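Long-range contact in tyrosine--tRNA ligase (Archaeoglobus fulgidus, PDB 2CYB), which catalyses the attachment of tyrosine to its cognate tRNA, probably by first activating the amino acid with ATP to form tyrosyl-AMP: residues 3-15 against 53-65. Sequence-based numbering, arbitrary orientation.
Sequences ITEKLRLITRNAE and VQKLMDLQEAGFE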
ATOM      1  N   ILE A   3       6.214  39.764  14.793  1.00 65.99           N
ATOM      2  CA  ILE A   3       6.738  38.627  14.044  1.00 65.51           C
ATOM      3  C   ILE A   3       7.887  37.995  14.809  1.00 63.95           C
ATOM      4  O   ILE A   3       7.972  36.772  14.937  1.00 63.97           O
ATOM      5  CB  ILE A   3       7.256  39.064  12.655  1.00 66.04           C
ATOM      6  CG1 ILE A   3       6.111  39.670  11.837  1.00 72.33           C
ATOM      7  CG2 ILE A   3       7.871  37.873  11.928  1.00 64.92           C
ATOM      8  CD1 ILE A   3       4.936  38.727  11.607  1.00 70.35           C
ATOM      9  N   THR A   4       8.766  38.846  15.324  1.00 60.97           N
ATOM     10  CA  THR A   4       9.928  38.403  16.077  1.00 57.32           C
ATOM     11  C   THR A   4       9.573  37.601  17.325  1.00 51.68           C
ATOM     12  O   THR A   4      10.190  36.576  17.599  1.00 51.27           O
ATOM     13  CB  THR A   4      10.791  39.604  16.493  1.00 59.60           C
ATOM     14  OG1 THR A   4       9.953  40.614  17.068  1.00 69.04           O
ATOM     15  CG2 THR A   4      11.522  40.177  15.289  1.00 52.06           C
ATOM     16  N   GLU A   5       8.574  38.055  18.074  1.00 50.13           N
ATOM     17  CA  GLU A   5       8.183  37.359  19.291  1.00 52.69           C
ATOM     18  C   GLU A   5       7.386  36.082  19.034  1.00 55.22           C
ATOM     19  O   GLU A   5       7.449  35.134  19.820  1.00 48.95           O
ATOM     20  CB  GLU A   5       7.396  38.299  20.205  1.00 56.54           C
ATOM     21  CG  GLU A   5       6.116  38.836  19.609  1.00 67.86           C
ATOM     22  CD  GLU A   5       5.652  40.105  20.300  1.00 74.12           C
ATOM     23  OE1 GLU A   5       5.537  40.100  21.543  1.00 77.11           O
ATOM     24  OE2 GLU A   5       5.403  41.107  19.597  1.00 73.20           O
ATOM     25  N   LYS A   6       6.636  36.043  17.940  1.00 50.16           N
ATOM     26  CA  LYS A   6       5.875  34.839  17.644  1.00 52.69           C
ATOM     27  C   LYS A   6       6.815  33.778  17.102  1.00 47.51           C
ATOM     28  O   LYS A   6       6.628  32.586  17.337  1.00 47.20           O
ATOM     29  CB  LYS A   6       4.747  35.145  16.656  1.00 55.94           C
ATOM     30  CG  LYS A   6       3.685  36.033  17.277  1.00 62.65           C
ATOM     31  CD  LYS A   6       3.328  35.517  18.672  1.00 59.93           C
ATOM     32  CE  LYS A   6       2.623  36.553  19.521  1.00 57.66           C
ATOM     33  NZ  LYS A   6       2.403  36.020  20.892  1.00 54.16           N
ATOM     34  N   LEU A   7       7.846  34.229  16.401  1.00 44.09           N
ATOM     35  CA  LEU A   7       8.837  33.331  15.840  1.00 45.33           C
ATOM     36  C   LEU A   7       9.604  32.684  16.998  1.00 46.46           C
ATOM     37  O   LEU A   7       9.916  31.495  16.963  1.00 43.92           O
ATOM     38  CB  LEU A   7       9.779  34.126  14.935  1.00 48.22           C
ATOM     39  CG  LEU A   7      10.305  33.495  13.643  1.00 55.76           C
ATOM     40  CD1 LEU A   7       9.178  32.809  12.886  1.00 48.50           C
ATOM     41  CD2 LEU A   7      10.938  34.585  12.782  1.00 47.40           C
ATOM     42  N   ARG A   8       9.892  33.471  18.033  1.00 42.96           N
ATOM     43  CA  ARG A   8      10.618  32.972  19.202  1.00 46.05           C
ATOM     44  C   ARG A   8       9.797  31.908  19.923  1.00 41.49           C
ATOM     45  O   ARG A   8      10.320  30.867  20.324  1.00 38.92           O
ATOM     46  CB  ARG A   8      10.919  34.120  20.174  1.00 53.37           C
ATOM     47  CG  ARG A   8      11.715  35.267  19.570  1.00 67.88           C
ATOM     48  CD  ARG A   8      13.208  34.968  19.501  1.00 76.62           C
ATOM     49  NE  ARG A   8      13.858  35.105  20.805  1.00 84.70           N
ATOM     50  CZ  ARG A   8      13.942  36.245  21.487  1.00 88.04           C
ATOM     51  NH1 ARG A   8      13.415  37.358  20.995  1.00 88.32           N
ATOM     52  NH2 ARG A   8      14.556  36.272  22.663  1.00 86.11           N
ATOM     53  N   LEU A   9       8.507  32.185  20.086  1.00 38.28           N
ATOM     54  CA  LEU A   9       7.592  31.274  20.760  1.00 39.19           C
ATOM     55  C   LEU A   9       7.379  29.992  19.952  1.00 42.53           C
ATOM     56  O   LEU A   9       7.388  28.884  20.505  1.00 36.21           O
ATOM     57  CB  LEU A   9       6.247  31.974  20.986  1.00 37.35           C
ATOM     58  CG  LEU A   9       5.077  31.134  21.502  1.00 43.32           C
ATOM     59  CD1 LEU A   9       5.435  30.487  22.836  1.00 45.17           C
ATOM     60  CD2 LEU A   9       3.850  32.018  21.642  1.00 43.02           C
ATOM     61  N   ILE A  10       7.194  30.149  18.646  1.00 39.23           N
ATOM     62  CA  ILE A  10       6.973  29.007  17.765  1.00 36.31           C
ATOM     63  C   ILE A  10       8.162  28.065  17.770  1.00 34.57           C
ATOM     64  O   ILE A  10       8.003  26.848  17.829  1.00 42.41           O
ATOM     65  CB  ILE A  10       6.715  29.452  16.298  1.00 33.72           C
ATOM     66  CG1 ILE A  10       5.366  30.165  16.193  1.00 37.97           C
ATOM     67  CG2 ILE A  10       6.727  28.236  15.374  1.00 36.64           C
ATOM     68  CD1 ILE A  10       5.088  30.748  14.828  1.00 47.05           C
ATOM     69  N   THR A  11       9.362  28.623  17.726  1.00 32.99           N
ATOM     70  CA  THR A  11      10.544  27.781  17.684  1.00 33.88           C
ATOM     71  C   THR A  11      11.078  27.357  19.038  1.00 30.73           C
ATOM     72  O   THR A  11      12.046  26.601  19.105  1.00 37.38           O
ATOM     73  CB  THR A  11      11.665  28.468  16.909  1.00 41.26           C
ATOM     74  OG1 THR A  11      11.961  29.729  17.516  1.00 46.32           O
ATOM     75  CG2 THR A  11      11.239  28.697  15.474  1.00 40.86           C
ATOM     76  N   ARG A  12      10.454  27.835  20.109  1.00 39.19           N
ATOM     77  CA  ARG A  12      10.902  27.480  21.455  1.00 35.66           C
ATOM     78  C   ARG A  12      10.858  25.971  21.635  1.00 38.90           C
ATOM     79  O   ARG A  12       9.839  25.327  21.361  1.00 30.07           O
ATOM     80  CB  ARG A  12      10.015  28.135  22.519  1.00 36.37           C
ATOM     81  CG  ARG A  12      10.428  27.793  23.959  1.00 36.25           C
ATOM     82  CD  ARG A  12       9.575  28.539  24.985  1.00 42.92           C
ATOM     83  NE  ARG A  12       8.184  28.091  24.998  1.00 40.16           N
ATOM     84  CZ  ARG A  12       7.207  28.709  25.656  1.00 45.25           C
ATOM     85  NH1 ARG A  12       5.964  28.235  25.622  1.00 39.08           N
ATOM     86  NH2 ARG A  12       7.467  29.813  26.345  1.00 40.24           N
ATOM     87  N   ASN A  13      11.976  25.419  22.091  1.00 32.86           N
ATOM     88  CA  ASN A  13      12.093  23.992  22.332  1.00 35.51           C
ATOM     89  C   ASN A  13      11.935  23.128  21.089  1.00 37.49           C
ATOM     90  O   ASN A  13      11.682  21.930  21.189  1.00 41.32           O
ATOM     91  CB  ASN A  13      11.089  23.556  23.396  1.00 28.79           C
ATOM     92  CG  ASN A  13      11.474  24.041  24.788  1.00 25.74           C
ATOM     93  OD1 ASN A  13      12.648  24.299  25.058  1.00 34.39           O
ATOM     94  ND2 ASN A  13      10.496  24.151  25.671  1.00 35.00           N
ATOM     95  N   ALA A  14      12.072  23.734  19.919  1.00 32.89           N
ATOM     96  CA  ALA A  14      11.981  22.970  18.684  1.00 37.05           C
ATOM     97  C   ALA A  14      13.400  22.544  18.361  1.00 33.85           C
ATOM     98  O   ALA A  14      14.343  23.307  18.562  1.00 37.31           O
ATOM     99  CB  ALA A  14      11.424  23.828  17.553  1.00 32.38           C
ATOM    100  N   GLU A  15      13.566  21.326  17.870  1.00 31.67           N
ATOM    101  CA  GLU A  15      14.896  20.855  17.524  1.00 31.35           C
ATOM    102  C   GLU A  15      15.285  21.309  16.123  1.00 39.85           C
ATOM    103  O   GLU A  15      16.456  21.565  15.839  1.00 39.91           O
ATOM    104  CB  GLU A  15      14.958  19.329  17.606  1.00 39.49           C
ATOM    105  CG  GLU A  15      16.293  18.751  17.163  1.00 43.84           C
ATOM    106  CD  GLU A  15      16.400  17.260  17.403  1.00 53.92           C
ATOM    107  OE1 GLU A  15      17.380  16.652  16.921  1.00 54.19           O
ATOM    108  OE2 GLU A  15      15.511  16.697  18.075  1.00 58.08           O
ATOM    109  N   VAL A  53       1.910  18.476  22.110  1.00 33.37           N
ATOM    110  CA  VAL A  53       0.696  19.186  22.489  1.00 39.80           C
ATOM    111  C   VAL A  53       1.073  20.602  22.916  1.00 41.84           C
ATOM    112  O   VAL A  53       0.423  21.577  22.523  1.00 36.65           O
ATOM    113  CB  VAL A  53      -0.035  18.476  23.642  1.00 43.18           C
ATOM    114  CG1 VAL A  53      -1.042  19.417  24.285  1.00 43.46           C
ATOM    115  CG2 VAL A  53      -0.750  17.236  23.110  1.00 41.92           C
ATOM    116  N   GLN A  54       2.136  20.713  23.707  1.00 42.08           N
ATOM    117  CA  GLN A  54       2.595  22.018  24.178  1.00 42.94           C
ATOM    118  C   GLN A  54       2.983  22.898  22.997  1.00 39.67           C
ATOM    119  O   GLN A  54       2.721  24.099  23.004  1.00 36.79           O
ATOM    120  CB  GLN A  54       3.787  21.862  25.137  1.00 33.74           C
ATOM    121  CG  GLN A  54       4.405  23.192  25.605  1.00 37.86           C
ATOM    122  CD  GLN A  54       3.448  24.042  26.426  1.00 38.69           C
ATOM    123  OE1 GLN A  54       3.255  25.226  26.145  1.00 41.35           O
ATOM    124  NE2 GLN A  54       2.853  23.446  27.450  1.00 42.76           N
ATOM    125  N   LYS A  55       3.591  22.304  21.974  1.00 37.26           N
ATOM    126  CA  LYS A  55       3.983  23.077  20.807  1.00 35.58           C
ATOM    127  C   LYS A  55       2.741  23.587  20.077  1.00 39.64           C
ATOM    128  O   LYS A  55       2.739  24.701  19.554  1.00 33.99           O
ATOM    129  CB  LYS A  55       4.864  22.241  19.876  1.00 31.63           C
ATOM    130  CG  LYS A  55       5.354  22.984  18.640  1.00 40.76           C
ATOM    131  CD  LYS A  55       5.890  24.379  18.978  1.00 45.82           C
ATOM    132  CE  LYS A  55       7.064  24.340  19.950  1.00 37.91           C
ATOM    133  NZ  LYS A  55       7.484  25.717  20.374  1.00 39.98           N
ATOM    134  N   LEU A  56       1.680  22.782  20.046  1.00 33.38           N
ATOM    135  CA  LEU A  56       0.448  23.220  19.397  1.00 36.47           C
ATOM    136  C   LEU A  56      -0.145  24.402  20.163  1.00 37.69           C
ATOM    137  O   LEU A  56      -0.695  25.320  19.557  1.00 32.49           O
ATOM    138  CB  LEU A  56      -0.575  22.078  19.316  1.00 39.22           C
ATOM    139  CG  LEU A  56      -0.323  21.016  18.235  1.00 40.64           C
ATOM    140  CD1 LEU A  56      -1.434  19.980  18.267  1.00 39.47           C
ATOM    141  CD2 LEU A  56      -0.262  21.672  16.857  1.00 36.10           C
ATOM    142  N   MET A  57      -0.033  24.383  21.490  1.00 39.34           N
ATOM    143  CA  MET A  57      -0.552  25.482  22.305  1.00 41.32           C
ATOM    144  C   MET A  57       0.287  26.733  22.067  1.00 37.90           C
ATOM    145  O   MET A  57      -0.235  27.845  22.077  1.00 37.95           O
ATOM    146  CB  MET A  57      -0.560  25.110  23.792  1.00 45.14           C
ATOM    147  CG  MET A  57      -1.614  24.071  24.144  1.00 48.34           C
ATOM    148  SD  MET A  57      -1.768  23.745  25.914  1.00 63.06           S
ATOM    149  CE  MET A  57      -3.025  24.926  26.352  1.00 65.85           C
ATOM    150  N   ASP A  58       1.587  26.555  21.855  1.00 38.84           N
ATOM    151  CA  ASP A  58       2.460  27.689  21.567  1.00 33.42           C
ATOM    152  C   ASP A  58       1.977  28.297  20.249  1.00 36.37           C
ATOM    153  O   ASP A  58       1.777  29.503  20.145  1.00 35.92           O
ATOM    154  CB  ASP A  58       3.919  27.244  21.374  1.00 29.61           C
ATOM    155  CG  ASP A  58       4.571  26.734  22.655  1.00 37.06           C
ATOM    156  OD1 ASP A  58       5.708  26.209  22.569  1.00 37.43           O
ATOM    157  OD2 ASP A  58       3.964  26.862  23.737  1.00 38.41           O
ATOM    158  N   LEU A  59       1.790  27.446  19.243  1.00 37.87           N
ATOM    159  CA  LEU A  59       1.352  27.889  17.918  1.00 34.77           C
ATOM    160  C   LEU A  59       0.006  28.597  17.928  1.00 40.50           C
ATOM    161  O   LEU A  59      -0.184  29.601  17.234  1.00 41.81           O
ATOM    162  CB  LEU A  59       1.307  26.693  16.955  1.00 32.42           C
ATOM    163  CG  LEU A  59       2.674  26.258  16.423  1.00 31.67           C
ATOM    164  CD1 LEU A  59       2.638  24.802  15.959  1.00 40.18           C
ATOM    165  CD2 LEU A  59       3.084  27.181  15.290  1.00 35.80           C
ATOM    166  N   GLN A  60      -0.930  28.072  18.708  1.00 34.12           N
ATOM    167  CA  GLN A  60      -2.256  28.670  18.814  1.00 38.10           C
ATOM    168  C   GLN A  60      -2.121  30.052  19.468  1.00 45.61           C
ATOM    169  O   GLN A  60      -2.832  30.998  19.117  1.00 41.65           O
ATOM    170  CB  GLN A  60      -3.159  27.754  19.646  1.00 43.03           C
ATOM    171  CG  GLN A  60      -4.636  28.109  19.639  1.00 53.30           C
ATOM    172  CD  GLN A  60      -4.949  29.311  20.502  1.00 53.70           C
ATOM    173  OE1 GLN A  60      -4.578  29.353  21.672  1.00 52.31           O
ATOM    174  NE2 GLN A  60      -5.639  30.294  19.930  1.00 55.12           N
ATOM    175  N   GLU A  61      -1.188  30.165  20.408  1.00 41.38           N
ATOM    176  CA  GLU A  61      -0.951  31.430  21.095  1.00 42.76           C
ATOM    177  C   GLU A  61      -0.313  32.424  20.134  1.00 44.46           C
ATOM    178  O   GLU A  61      -0.462  33.637  20.292  1.00 44.10           O
ATOM    179  CB  GLU A  61      -0.032  31.219  22.302  1.00 40.74           C
ATOM    180  CG  GLU A  61       0.301  32.495  23.048  1.00 60.21           C
ATOM    181  CD  GLU A  61       1.182  32.253  24.257  1.00 73.43           C
ATOM    182  OE1 GLU A  61       1.561  33.242  24.923  1.00 77.30           O
ATOM    183  OE2 GLU A  61       1.494  31.076  24.544  1.00 74.74           O
ATOM    184  N   ALA A  62       0.402  31.906  19.140  1.00 39.91           N
ATOM    185  CA  ALA A  62       1.059  32.747  18.150  1.00 38.08           C
ATOM    186  C   ALA A  62       0.144  33.059  16.963  1.00 32.33           C
ATOM    187  O   ALA A  62       0.600  33.586  15.953  1.00 41.04           O
ATOM    188  CB  ALA A  62       2.342  32.084  17.664  1.00 37.92           C
ATOM    189  N   GLY A  63      -1.134  32.707  17.076  1.00 39.22           N
ATOM    190  CA  GLY A  63      -2.069  33.011  16.004  1.00 43.16           C
ATOM    191  C   GLY A  63      -2.427  31.944  14.982  1.00 47.29           C
ATOM    192  O   GLY A  63      -3.240  32.201  14.093  1.00 41.88           O
ATOM    193  N   PHE A  64      -1.832  30.758  15.091  1.00 45.15           N
ATOM    194  CA  PHE A  64      -2.115  29.673  14.150  1.00 40.02           C
ATOM    195  C   PHE A  64      -3.456  29.005  14.394  1.00 35.07           C
ATOM    196  O   PHE A  64      -3.978  29.019  15.511  1.00 39.68           O
ATOM    197  CB  PHE A  64      -1.056  28.567  14.244  1.00 34.33           C
ATOM    198  CG  PHE A  64       0.182  28.823  13.449  1.00 34.49           C
ATOM    199  CD1 PHE A  64       1.036  29.869  13.772  1.00 36.83           C
ATOM    200  CD2 PHE A  64       0.520  27.983  12.388  1.00 41.28           C
ATOM    201  CE1 PHE A  64       2.209  30.076  13.054  1.00 37.34           C
ATOM    202  CE2 PHE A  64       1.690  28.180  11.663  1.00 36.71           C
ATOM    203  CZ  PHE A  64       2.540  29.232  11.998  1.00 44.72           C
ATOM    204  N   GLU A  65      -3.998  28.419  13.327  1.00 39.90           N
ATOM    205  CA  GLU A  65      -5.239  27.650  13.379  1.00 36.88           C
ATOM    206  C   GLU A  65      -4.675  26.274  13.722  1.00 33.03           C
ATOM    207  O   GLU A  65      -3.658  25.885  13.154  1.00 39.22           O
ATOM    208  CB  GLU A  65      -5.903  27.566  11.997  1.00 41.81           C
ATOM    209  CG  GLU A  65      -6.486  28.861  11.453  1.00 56.17           C
ATOM    210  CD  GLU A  65      -7.190  28.664  10.112  1.00 59.22           C
ATOM    211  OE1 GLU A  65      -7.877  29.598   9.655  1.00 59.33           O
ATOM    212  OE2 GLU A  65      -7.054  27.576   9.507  1.00 46.88           O
TER
HETATM  213  O   HOH W   1       7.417  25.293  24.305  1.00 37.28           O
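The side chain of Ile10 packs against Leu59 and the turn that follows its helix: CG2 meets CD2 of Leu59 at 3.8 Å, CG1 lies against the methyl of Ala62, and CD1 reaches CE1 of Phe64 at 3.4 Å. Leu59 CD2 sits 3.6 Å over the centre of the Phe64 ring, completing an apolar cluster at the C-terminal end of helix 53-61, antiparallel to helix 3-11 (axes of these segments 8.7 Å apart). Beside it, the buried Lys55 is satisfied by three acceptors. Its chain, bent at chi2 and chi3, brings NZ to the last turn of helix 3-11 and the type II turn from Thr11 to Ala14, where it donates to Ile10 O from above the carbonyl plane and to Arg12 O (2.6 Å) on an in-plane lone pair. Asp58 OD1 takes the third bond, a salt bridge, on its anti lone pair. Arg12 NH1 completes the salt-bridge network through Asp58 OD2 (3.1 Å), with a bent, weak hydrogen bond, and a water bridges Arg12 NE and Asp58 OD1. Leu9 CD1 lies over one face of the guanidinium, offset toward its rim.

The other flank is looser and more open to solvent. There Leu9 CD2 lies across the extended chain of Glu61, and Lys6 rests its CD on Ala62 CA (3.6 Å). A Schellman motif with Gly63 at C-prime ends helix 47-61 here and turns the chain into strand 65-70 of the Rossmann-fold sheet. Helix 20-28 packs on Ile10, strand 34-39 underlies Leu59 and Phe64, and Pro261 of helix 250-263 touches Arg12.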